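Local coordinates for protein-tyrosine-phosphatase PTP1 (Arabidopsis thaliana, PDB 6KRW) that dephosphorylates phosphotyrosine in proteins, including the MAP kinase MPK6, and with the phosphatase MKP1 restrains salicylic acid and camalexin synthesis in plant defence, at residues E118-M123 and P130-L135; M134-V139 and T144-D149; D149-E154 and H198-E203. All blocks are in the same frame, centred on the assembly; numbering follows the deposited sequence.

Contact 1 (E118-M123 and P130-L135); sequences EDFWEM and PIIVML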
loop_
_atom_site.group_PDB
_atom_site.type_symbol
_atom_site.label_atom_id
_atom_site.label_comp_id
_atom_site.label_asym_id
_atom_site.label_seq_id
_atom_site.Cartn_x
_atom_site.Cartn_y
_atom_site.Cartn_z
ATOM N N GLU A 118 -7.202 16.867 -5.022
ATOM C CA GLU A 118 -6.214 17.895 -4.614
ATOM C C GLU A 118 -5.608 17.487 -3.265
ATOM O O GLU A 118 -4.383 17.590 -3.112
ATOM C CB GLU A 118 -6.828 19.293 -4.524
ATOM C CG GLU A 118 -5.786 20.359 -4.248
ATOM C CD GLU A 118 -6.314 21.777 -4.174
ATOM O OE1 GLU A 118 -5.535 22.675 -3.789
ATOM O OE2 GLU A 118 -7.509 21.981 -4.471
ATOM N N ASP A 119 -6.436 17.007 -2.348
ATOM C CA ASP A 119 -5.948 16.513 -1.030
ATOM C C ASP A 119 -4.894 15.421 -1.227
ATOM O O ASP A 119 -3.825 15.445 -0.570
ATOM C CB ASP A 119 -7.103 15.975 -0.183
ATOM C CG ASP A 119 -8.094 17.039 0.276
ATOM O OD1 ASP A 119 -7.738 18.255 0.235
ATOM O OD2 ASP A 119 -9.223 16.651 0.644
ATOM N N PHE A 120 -5.181 14.477 -2.119
ATOM C CA PHE A 120 -4.237 13.375 -2.397
ATOM C C PHE A 120 -2.902 13.915 -2.905
ATOM O O PHE A 120 -1.839 13.509 -2.396
ATOM C CB PHE A 120 -4.851 12.389 -3.388
ATOM C CG PHE A 120 -3.907 11.293 -3.796
ATOM C CD1 PHE A 120 -3.778 10.141 -3.028
ATOM C CD2 PHE A 120 -3.149 11.417 -4.958
ATOM C CE1 PHE A 120 -2.894 9.146 -3.409
ATOM C CE2 PHE A 120 -2.259 10.421 -5.322
ATOM C CZ PHE A 120 -2.148 9.272 -4.573
ATOM N N TRP A 121 -2.921 14.763 -3.943
ATOM C CA TRP A 121 -1.645 15.250 -4.490
ATOM C C TRP A 121 -0.929 16.150 -3.498
ATOM O O TRP A 121 0.313 16.122 -3.489
ATOM C CB TRP A 121 -1.866 15.907 -5.853
ATOM C CG TRP A 121 -2.117 14.879 -6.909
ATOM C CD1 TRP A 121 -3.264 14.687 -7.623
ATOM C CD2 TRP A 121 -1.183 13.890 -7.358
ATOM N NE1 TRP A 121 -3.104 13.647 -8.505
ATOM C CE2 TRP A 121 -1.838 13.142 -8.367
ATOM C CE3 TRP A 121 0.138 13.571 -7.012
ATOM C CZ2 TRP A 121 -1.202 12.086 -9.021
ATOM C CZ3 TRP A 121 0.763 12.526 -7.662
ATOM C CH2 TRP A 121 0.090 11.789 -8.641
ATOM N N GLU A 122 -1.682 16.907 -2.686
ATOM C CA GLU A 122 -1.051 17.740 -1.640
ATOM C C GLU A 122 -0.327 16.808 -0.663
ATOM O O GLU A 122 0.815 17.117 -0.285
ATOM C CB GLU A 122 -2.104 18.572 -0.933
ATOM C CG GLU A 122 -1.503 19.512 0.078
ATOM C CD GLU A 122 -0.805 20.731 -0.484
ATOM O OE1 GLU A 122 -1.198 21.177 -1.551
ATOM O OE2 GLU A 122 0.096 21.273 0.194
ATOM N N MET A 123 -0.950 15.686 -0.314
ATOM C CA MET A 123 -0.299 14.692 0.581
ATOM C C MET A 123 0.982 14.157 -0.082
ATOM O O MET A 123 2.024 14.043 0.568
ATOM C CB MET A 123 -1.255 13.537 0.882
ATOM C CG MET A 123 -0.619 12.469 1.732
ATOM S SD MET A 123 -1.782 11.146 2.178
ATOM C CE MET A 123 -2.015 10.354 0.573
ATOM N N PRO A 130 7.850 8.901 -3.111
ATOM C CA PRO A 130 8.460 8.635 -4.418
ATOM C C PRO A 130 7.664 7.682 -5.323
ATOM O O PRO A 130 7.935 7.648 -6.544
ATOM C CB PRO A 130 9.805 8.018 -4.024
ATOM C CG PRO A 130 9.519 7.317 -2.723
ATOM C CD PRO A 130 8.596 8.280 -2.004
ATOM N N ILE A 131 6.728 6.927 -4.741
ATOM C CA ILE A 131 6.043 5.786 -5.414
ATOM C C ILE A 131 4.572 5.850 -5.050
ATOM O O ILE A 131 4.264 6.017 -3.867
ATOM C CB ILE A 131 6.635 4.431 -4.971
ATOM C CG1 ILE A 131 8.136 4.335 -5.269
ATOM C CG2 ILE A 131 5.852 3.258 -5.556
ATOM C CD1 ILE A 131 8.508 4.315 -6.691
ATOM N N ILE A 132 3.714 5.551 -5.993
ATOM C CA ILE A 132 2.302 5.183 -5.801
ATOM C C ILE A 132 2.070 3.797 -6.379
ATOM O O ILE A 132 2.336 3.590 -7.564
ATOM C CB ILE A 132 1.351 6.200 -6.417
ATOM C CG1 ILE A 132 1.545 7.592 -5.832
ATOM C CG2 ILE A 132 -0.069 5.726 -6.291
ATOM C CD1 ILE A 132 0.896 8.704 -6.652
ATOM N N VAL A 133 1.582 2.892 -5.566
ATOM C CA VAL A 133 1.137 1.537 -5.934
ATOM C C VAL A 133 -0.370 1.545 -5.950
ATOM O O VAL A 133 -1.008 1.712 -4.882
ATOM C CB VAL A 133 1.721 0.439 -5.048
ATOM C CG1 VAL A 133 1.224 -0.923 -5.449
ATOM C CG2 VAL A 133 3.230 0.513 -4.989
ATOM N N MET A 134 -0.927 1.336 -7.135
ATOM C CA MET A 134 -2.383 1.331 -7.334
ATOM C C MET A 134 -2.831 -0.082 -7.684
ATOM O O MET A 134 -2.406 -0.587 -8.749
ATOM C CB MET A 134 -2.728 2.280 -8.477
ATOM C CG MET A 134 -4.185 2.330 -8.777
ATOM S SD MET A 134 -4.530 3.597 -9.972
ATOM C CE MET A 134 -6.301 3.412 -10.036
ATOM N N LEU A 135 -3.703 -0.707 -6.895
ATOM C CA LEU A 135 -4.056 -2.144 -7.009
ATOM C C LEU A 135 -5.520 -2.303 -7.392
ATOM O O LEU A 135 -6.115 -3.299 -7.046
ATOM C CB LEU A 135 -3.756 -2.825 -5.668
ATOM C CG LEU A 135 -2.310 -2.707 -5.221
ATOM C CD1 LEU A 135 -2.178 -3.188 -3.758
ATOM C CD2 LEU A 135 -1.365 -3.466 -6.130
#

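Contact 2 (M134-V139 and T144-D149); sequences MLTRLV and TVKCGD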
loop_
_atom_site.group_PDB
_atom_site.type_symbol
_atom_site.label_atom_id
_atom_site.label_comp_id
_atom_site.label_asym_id
_atom_site.label_seq_id
_atom_site.Cartn_x
_atom_site.Cartn_y
_atom_site.Cartn_z
ATOM N N MET A 134 -0.927 1.336 -7.135
ATOM C CA MET A 134 -2.383 1.331 -7.334
ATOM C C MET A 134 -2.831 -0.082 -7.684
ATOM O O MET A 134 -2.406 -0.587 -8.749
ATOM C CB MET A 134 -2.728 2.280 -8.477
ATOM C CG MET A 134 -4.185 2.330 -8.777
ATOM S SD MET A 134 -4.530 3.597 -9.972
ATOM C CE MET A 134 -6.301 3.412 -10.036
ATOM N N LEU A 135 -3.703 -0.707 -6.895
ATOM C CA LEU A 135 -4.056 -2.144 -7.009
ATOM C C LEU A 135 -5.520 -2.303 -7.392
ATOM O O LEU A 135 -6.115 -3.299 -7.046
ATOM C CB LEU A 135 -3.756 -2.825 -5.668
ATOM C CG LEU A 135 -2.310 -2.707 -5.221
ATOM C CD1 LEU A 135 -2.178 -3.188 -3.758
ATOM C CD2 LEU A 135 -1.365 -3.466 -6.130
ATOM N N THR A 136 -6.063 -1.362 -8.150
ATOM C CA THR A 136 -7.484 -1.451 -8.547
ATOM C C THR A 136 -7.632 -0.867 -9.962
ATOM O O THR A 136 -6.811 -0.067 -10.320
ATOM C CB THR A 136 -8.383 -0.670 -7.580
ATOM O OG1 THR A 136 -9.780 -0.789 -7.863
ATOM C CG2 THR A 136 -8.024 0.794 -7.497
ATOM N N ARG A 137 -8.726 -1.268 -10.571
ATOM C CA ARG A 137 -9.299 -0.545 -11.724
ATOM C C ARG A 137 -10.081 0.654 -11.207
ATOM O O ARG A 137 -10.492 0.650 -10.029
ATOM C CB ARG A 137 -10.225 -1.455 -12.545
ATOM C CG ARG A 137 -9.529 -2.668 -13.135
ATOM C CD ARG A 137 -10.542 -3.480 -13.945
ATOM N NE ARG A 137 -9.939 -4.647 -14.540
ATOM C CZ ARG A 137 -10.584 -5.428 -15.432
ATOM N NH1 ARG A 137 -11.873 -5.237 -15.663
ATOM N NH2 ARG A 137 -9.962 -6.442 -16.013
ATOM N N LEU A 138 -10.308 1.633 -12.081
ATOM C CA LEU A 138 -11.236 2.740 -11.739
ATOM C C LEU A 138 -12.650 2.189 -11.528
ATOM O O LEU A 138 -13.361 2.687 -10.667
ATOM C CB LEU A 138 -11.172 3.810 -12.839
ATOM C CG LEU A 138 -9.800 4.461 -13.061
ATOM C CD1 LEU A 138 -9.835 5.411 -14.251
ATOM C CD2 LEU A 138 -9.305 5.187 -11.818
ATOM N N VAL A 139 -13.117 1.281 -12.412
ATOM C CA VAL A 139 -14.516 0.752 -12.342
ATOM C C VAL A 139 -14.481 -0.769 -12.447
ATOM O O VAL A 139 -13.718 -1.274 -13.265
ATOM C CB VAL A 139 -15.401 1.340 -13.456
ATOM C CG1 VAL A 139 -16.866 0.936 -13.284
ATOM C CG2 VAL A 139 -15.241 2.851 -13.543
ATOM N N THR A 144 -19.252 -0.615 -10.892
ATOM C CA THR A 144 -19.059 0.274 -9.721
ATOM C C THR A 144 -17.743 1.040 -9.865
ATOM O O THR A 144 -16.724 0.414 -10.159
ATOM C CB THR A 144 -19.056 -0.529 -8.421
ATOM O OG1 THR A 144 -20.272 -1.265 -8.368
ATOM C CG2 THR A 144 -18.972 0.338 -7.187
ATOM N N VAL A 145 -17.784 2.353 -9.661
ATOM C CA VAL A 145 -16.546 3.174 -9.623
ATOM C C VAL A 145 -15.791 2.736 -8.369
ATOM O O VAL A 145 -16.432 2.541 -7.344
ATOM C CB VAL A 145 -16.872 4.674 -9.589
ATOM C CG1 VAL A 145 -17.802 5.014 -8.434
ATOM C CG2 VAL A 145 -15.612 5.520 -9.523
ATOM N N LYS A 146 -14.490 2.550 -8.458
ATOM C CA LYS A 146 -13.733 2.074 -7.274
ATOM C C LYS A 146 -12.683 3.105 -6.919
ATOM O O LYS A 146 -12.162 3.076 -5.806
ATOM C CB LYS A 146 -12.979 0.786 -7.592
ATOM C CG LYS A 146 -13.808 -0.414 -7.967
ATOM C CD LYS A 146 -14.720 -0.898 -6.911
ATOM C CE LYS A 146 -15.436 -2.142 -7.382
ATOM N NZ LYS A 146 -16.363 -2.645 -6.351
ATOM N N CYS A 147 -12.325 3.961 -7.827
ATOM C CA CYS A 147 -11.235 4.952 -7.681
ATOM C C CYS A 147 -11.374 6.052 -8.733
ATOM O O CYS A 147 -11.723 5.749 -9.852
ATOM C CB CYS A 147 -9.883 4.288 -7.821
ATOM S SG CYS A 147 -8.496 5.425 -7.592
ATOM N N GLY A 148 -11.106 7.296 -8.390
ATOM C CA GLY A 148 -11.252 8.383 -9.367
ATOM C C GLY A 148 -10.003 8.519 -10.209
ATOM O O GLY A 148 -8.925 8.082 -9.774
ATOM N N ASP A 149 -10.133 9.058 -11.421
ATOM C CA ASP A 149 -8.955 9.274 -12.294
ATOM C C ASP A 149 -8.203 10.528 -11.844
ATOM O O ASP A 149 -8.590 11.638 -12.194
ATOM C CB ASP A 149 -9.372 9.376 -13.765
ATOM C CG ASP A 149 -8.210 9.573 -14.717
ATOM O OD1 ASP A 149 -7.085 9.792 -14.249
ATOM O OD2 ASP A 149 -8.468 9.559 -15.958
#

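Contact 3 (D149-E154 and H198-E203); sequences DYFQDE and HIQYPE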
loop_
_atom_site.group_PDB
_atom_site.type_symbol
_atom_site.label_atom_id
_atom_site.label_comp_id
_atom_site.label_asym_id
_atom_site.label_seq_id
_atom_site.Cartn_x
_atom_site.Cartn_y
_atom_site.Cartn_z
ATOM N N ASP A 149 -10.133 9.058 -11.421
ATOM C CA ASP A 149 -8.955 9.274 -12.294
ATOM C C ASP A 149 -8.203 10.528 -11.844
ATOM O O ASP A 149 -8.590 11.638 -12.194
ATOM C CB ASP A 149 -9.372 9.376 -13.765
ATOM C CG ASP A 149 -8.210 9.573 -14.717
ATOM O OD1 ASP A 149 -7.085 9.792 -14.249
ATOM O OD2 ASP A 149 -8.468 9.559 -15.958
ATOM N N TYR A 150 -7.177 10.333 -11.027
ATOM C CA TYR A 150 -6.365 11.448 -10.505
ATOM C C TYR A 150 -5.035 11.515 -11.238
ATOM O O TYR A 150 -4.220 12.328 -10.830
ATOM C CB TYR A 150 -6.163 11.232 -8.992
ATOM C CG TYR A 150 -5.377 9.992 -8.604
ATOM C CD1 TYR A 150 -3.999 10.012 -8.539
ATOM C CD2 TYR A 150 -6.013 8.777 -8.396
ATOM C CE1 TYR A 150 -3.274 8.862 -8.266
ATOM C CE2 TYR A 150 -5.304 7.613 -8.135
ATOM C CZ TYR A 150 -3.928 7.659 -8.075
ATOM O OH TYR A 150 -3.172 6.550 -7.839
ATOM N N PHE A 151 -4.847 10.783 -12.349
ATOM C CA PHE A 151 -3.463 10.696 -12.888
ATOM C C PHE A 151 -3.381 10.712 -14.422
ATOM O O PHE A 151 -2.271 10.951 -14.929
ATOM C CB PHE A 151 -2.752 9.462 -12.337
ATOM C CG PHE A 151 -3.492 8.176 -12.593
ATOM C CD1 PHE A 151 -4.393 7.697 -11.656
ATOM C CD2 PHE A 151 -3.278 7.432 -13.742
ATOM C CE1 PHE A 151 -5.085 6.515 -11.861
ATOM C CE2 PHE A 151 -3.962 6.247 -13.939
ATOM C CZ PHE A 151 -4.880 5.795 -13.020
ATOM N N GLN A 152 -4.452 10.465 -15.165
ATOM C CA GLN A 152 -4.338 10.422 -16.641
ATOM C C GLN A 152 -4.421 11.844 -17.190
ATOM O O GLN A 152 -5.278 12.604 -16.748
ATOM C CB GLN A 152 -5.430 9.523 -17.204
ATOM C CG GLN A 152 -5.266 8.059 -16.806
ATOM C CD GLN A 152 -6.190 7.159 -17.589
ATOM O OE1 GLN A 152 -5.758 6.412 -18.469
ATOM N NE2 GLN A 152 -7.479 7.250 -17.296
ATOM N N ASP A 153 -3.546 12.189 -18.131
ATOM C CA ASP A 153 -3.498 13.559 -18.713
ATOM C C ASP A 153 -3.518 13.470 -20.243
ATOM O O ASP A 153 -2.779 14.240 -20.903
ATOM C CB ASP A 153 -2.291 14.334 -18.178
ATOM C CG ASP A 153 -0.956 13.906 -18.771
ATOM O OD1 ASP A 153 -0.852 12.750 -19.226
ATOM O OD2 ASP A 153 -0.029 14.737 -18.779
ATOM N N GLU A 154 -4.357 12.595 -20.797
ATOM C CA GLU A 154 -4.415 12.423 -22.272
ATOM C C GLU A 154 -4.994 13.681 -22.925
ATOM O O GLU A 154 -4.593 13.979 -24.055
ATOM C CB GLU A 154 -5.203 11.169 -22.643
ATOM C CG GLU A 154 -4.790 9.959 -21.816
ATOM C CD GLU A 154 -4.419 8.729 -22.625
ATOM O OE1 GLU A 154 -3.730 7.843 -22.076
ATOM O OE2 GLU A 154 -4.806 8.665 -23.807
ATOM N N HIS A 198 4.311 5.949 -10.640
ATOM C CA HIS A 198 2.966 5.377 -10.445
ATOM C C HIS A 198 2.930 3.993 -11.063
ATOM O O HIS A 198 3.207 3.853 -12.277
ATOM C CB HIS A 198 1.916 6.325 -10.987
ATOM C CG HIS A 198 0.501 5.960 -10.729
ATOM N ND1 HIS A 198 -0.219 5.090 -11.520
ATOM C CD2 HIS A 198 -0.350 6.402 -9.769
ATOM C CE1 HIS A 198 -1.464 5.019 -11.100
ATOM N NE2 HIS A 198 -1.561 5.803 -9.979
ATOM N N ILE A 199 2.589 3.002 -10.262
ATOM C CA ILE A 199 2.503 1.586 -10.699
ATOM C C ILE A 199 1.062 1.136 -10.532
ATOM O O ILE A 199 0.588 1.080 -9.396
ATOM C CB ILE A 199 3.496 0.693 -9.934
ATOM C CG1 ILE A 199 4.923 1.231 -9.990
ATOM C CG2 ILE A 199 3.423 -0.732 -10.431
ATOM C CD1 ILE A 199 5.901 0.465 -9.111
ATOM N N GLN A 200 0.400 0.806 -11.631
ATOM C CA GLN A 200 -0.990 0.318 -11.586
ATOM C C GLN A 200 -1.064 -1.156 -11.987
ATOM O O GLN A 200 -0.506 -1.507 -13.045
ATOM C CB GLN A 200 -1.910 1.158 -12.463
ATOM C CG GLN A 200 -3.346 0.660 -12.371
ATOM C CD GLN A 200 -4.336 1.360 -13.262
ATOM O OE1 GLN A 200 -3.973 2.084 -14.189
ATOM N NE2 GLN A 200 -5.604 1.094 -13.005
ATOM N N TYR A 201 -1.798 -1.944 -11.213
ATOM C CA TYR A 201 -2.072 -3.381 -11.434
ATOM C C TYR A 201 -3.595 -3.607 -11.555
ATOM O O TYR A 201 -4.276 -3.633 -10.551
ATOM C CB TYR A 201 -1.451 -4.216 -10.322
ATOM C CG TYR A 201 -1.648 -5.693 -10.490
ATOM C CD1 TYR A 201 -1.606 -6.288 -11.748
ATOM C CD2 TYR A 201 -1.845 -6.510 -9.401
ATOM C CE1 TYR A 201 -1.786 -7.656 -11.909
ATOM C CE2 TYR A 201 -2.012 -7.874 -9.538
ATOM C CZ TYR A 201 -1.971 -8.455 -10.790
ATOM O OH TYR A 201 -2.142 -9.803 -10.884
ATOM N N PRO A 202 -4.271 -3.748 -12.776
ATOM C CA PRO A 202 -5.774 -3.935 -12.963
ATOM C C PRO A 202 -6.310 -5.375 -12.877
ATOM O O PRO A 202 -7.505 -5.549 -12.983
ATOM C CB PRO A 202 -5.950 -3.363 -14.385
ATOM C CG PRO A 202 -4.679 -3.789 -15.091
ATOM C CD PRO A 202 -3.583 -3.626 -14.062
ATOM N N GLU A 203 -5.456 -6.323 -12.468
ATOM C CA GLU A 203 -5.964 -7.723 -12.507
ATOM C C GLU A 203 -6.004 -8.295 -11.095
ATOM O O GLU A 203 -5.808 -9.490 -10.909
ATOM C CB GLU A 203 -5.131 -8.560 -13.462
ATOM C CG GLU A 203 -5.339 -8.150 -14.918
ATOM C CD GLU A 203 -6.793 -7.979 -15.357
ATOM O OE1 GLU A 203 -7.099 -6.937 -15.977
ATOM O OE2 GLU A 203 -7.630 -8.887 -15.113
#

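Contact 1 (E118-M123 and P130-L135)
Phe120 turns a ring edge, and Trp121 the far end of its indole, to the same methyl group, CD1 of Ile132. The methyl lies near the plane of the phenyl ring, with Phe120 CZ 3.7 Å from Ile132 CD1. Ile132 CD1 meets the indole obliquely, 3.8 Å from Trp121 CH2. One indole face is covered from within the helix, where Phe120 CD2 stands 3.9 Å above the centre of the Trp121 ring. Ile132 reaches this point because CG1 lies anti to its carbonyl carbon (chi1 -59°) and the chain runs on nearly straight to CD1. Phe120 and Ile132 point at each other from opposite directions, whereas Trp121 crosses the isoleucine at about a right angle. Helix 117-126 is thereby packed on one face of the central sheet of the tyrosine phosphatase domain, at strand 131-134. The strand's backbone is bonded on its two sides to strands 233-236 and 194-200. Tyr150 joins the cluster, its ring meeting that of Phe120 and its carbonyl oxygen taking the Trp121 NE1 bond. Between helix and strand the chemistry is wholly apolar, so cohesion comes from shape and burial, while the indole N-H, buried here, is satisfied by Tyr150 O.

Contact 2 (M134-V139 and T144-D149)
Leu138 O takes two backbone N-H groups from the returning chain, and Val139 and Val145 form a single beta bridge with CA atoms 4.2 Å apart. Lys146 N donates to Leu138 O at 2.5 Å, a very short and doubtful length, and Cys147 N adds a longer bond of 3.3 Å to Leu138 O, tilted 26° from the carbonyl plane. The Leu138 side chain leans back over the returning chain: Leu138 CD2 comes to 3.2 Å from Cys147 O, and CD1 touches Asp149 CB. Cys147 faces the 134-139 segment, its SG anti to its own backbone N (chi1 -178°) and 3.9 Å from Met134 CE. Its CB packs on Thr136 CG2. This is the loop after strand 131-134 known in classical tyrosine phosphatases as the E-loop, which borders the active site. The Thr136 hydroxyl is spent within residues 134-139, OG1 donating in plane to a lone pair of Arg137 O at 2.7 Å, and Lys146 CB rests 3.6 Å from Thr136 OG1. The lysine then bends at chi2 (-63°), carrying NZ to salt bridges with Asp140 and with Asp206, inferred to bind substrate, while Lys146 O accepts from Ser238 of the phosphate-binding loop.

Contact 3 (D149-E154 and H198-E203)
His198 leaves its strand with CB directed at the loop 149-154, and CG, anti to the backbone N (chi1 -173°), carries the ring out toward Tyr150 and Phe151. At the ring, His198 CD2 passes 3.4 Å from Tyr150 OH. His198 CE1 stands over the middle of the Phe151 ring, 3.8 Å above its plane. His198 NE2, the tip, donates to Tyr150 OH at 2.8 Å; the hydroxyl oxygen is only 5° out of the imidazole plane. Imidazole and phenyl lie at 32° to each other with centroids 4.4 Å apart, an oblique pair. On the opposite phenyl face sits Asp149 OD1, which accepts from Phe151 N, an Asx turn, and from Gln152 N, which makes it an Asx motif, and so holds the backbone of both residues. Phe151 CD1 in turn lies 3.5 Å over the centre of the Tyr150 ring. This aromatic cluster ties the segment following the E-loop to strand 194-200 of the central sheet, and Tyr150 OH has a second bond to His236, the residue just before the nucleophile Cys237. At the far rim Phe151 CZ approaches Gln200 OE1 at 4.0 Å, an oxygen already engaged by Arg180. With an alanine at Phe151, the phenyl face against the imidazole and the CD1 contact on the Tyr150 ring would probably be lost, leaving the imidazole freer to turn. Gln200 NE2, meanwhile, is bonded to Thr136 O.

In the fold
From the N terminus, contact 1 comes first: it closes the short connection from helix 117-126 to strand 131-134 and lays the helix on the sheet. Contact 2 starts at the end of that strand and closes the loop around residues 140-143. At Asp149, where it ends, contact 3 opens; it spans strands 158-160, 163-172 and 178-186 and closes on strand 194-200. The three follow one another, overlapping at 134-135 and at 149, with none nested. Met134 joins contacts 2 and 3, its backbone bonded to Ile199 and Tyr201 and its SD packed on Phe151 and His198, while Tyr150 on Phe120 links contact 3 back to the helix of contact 1.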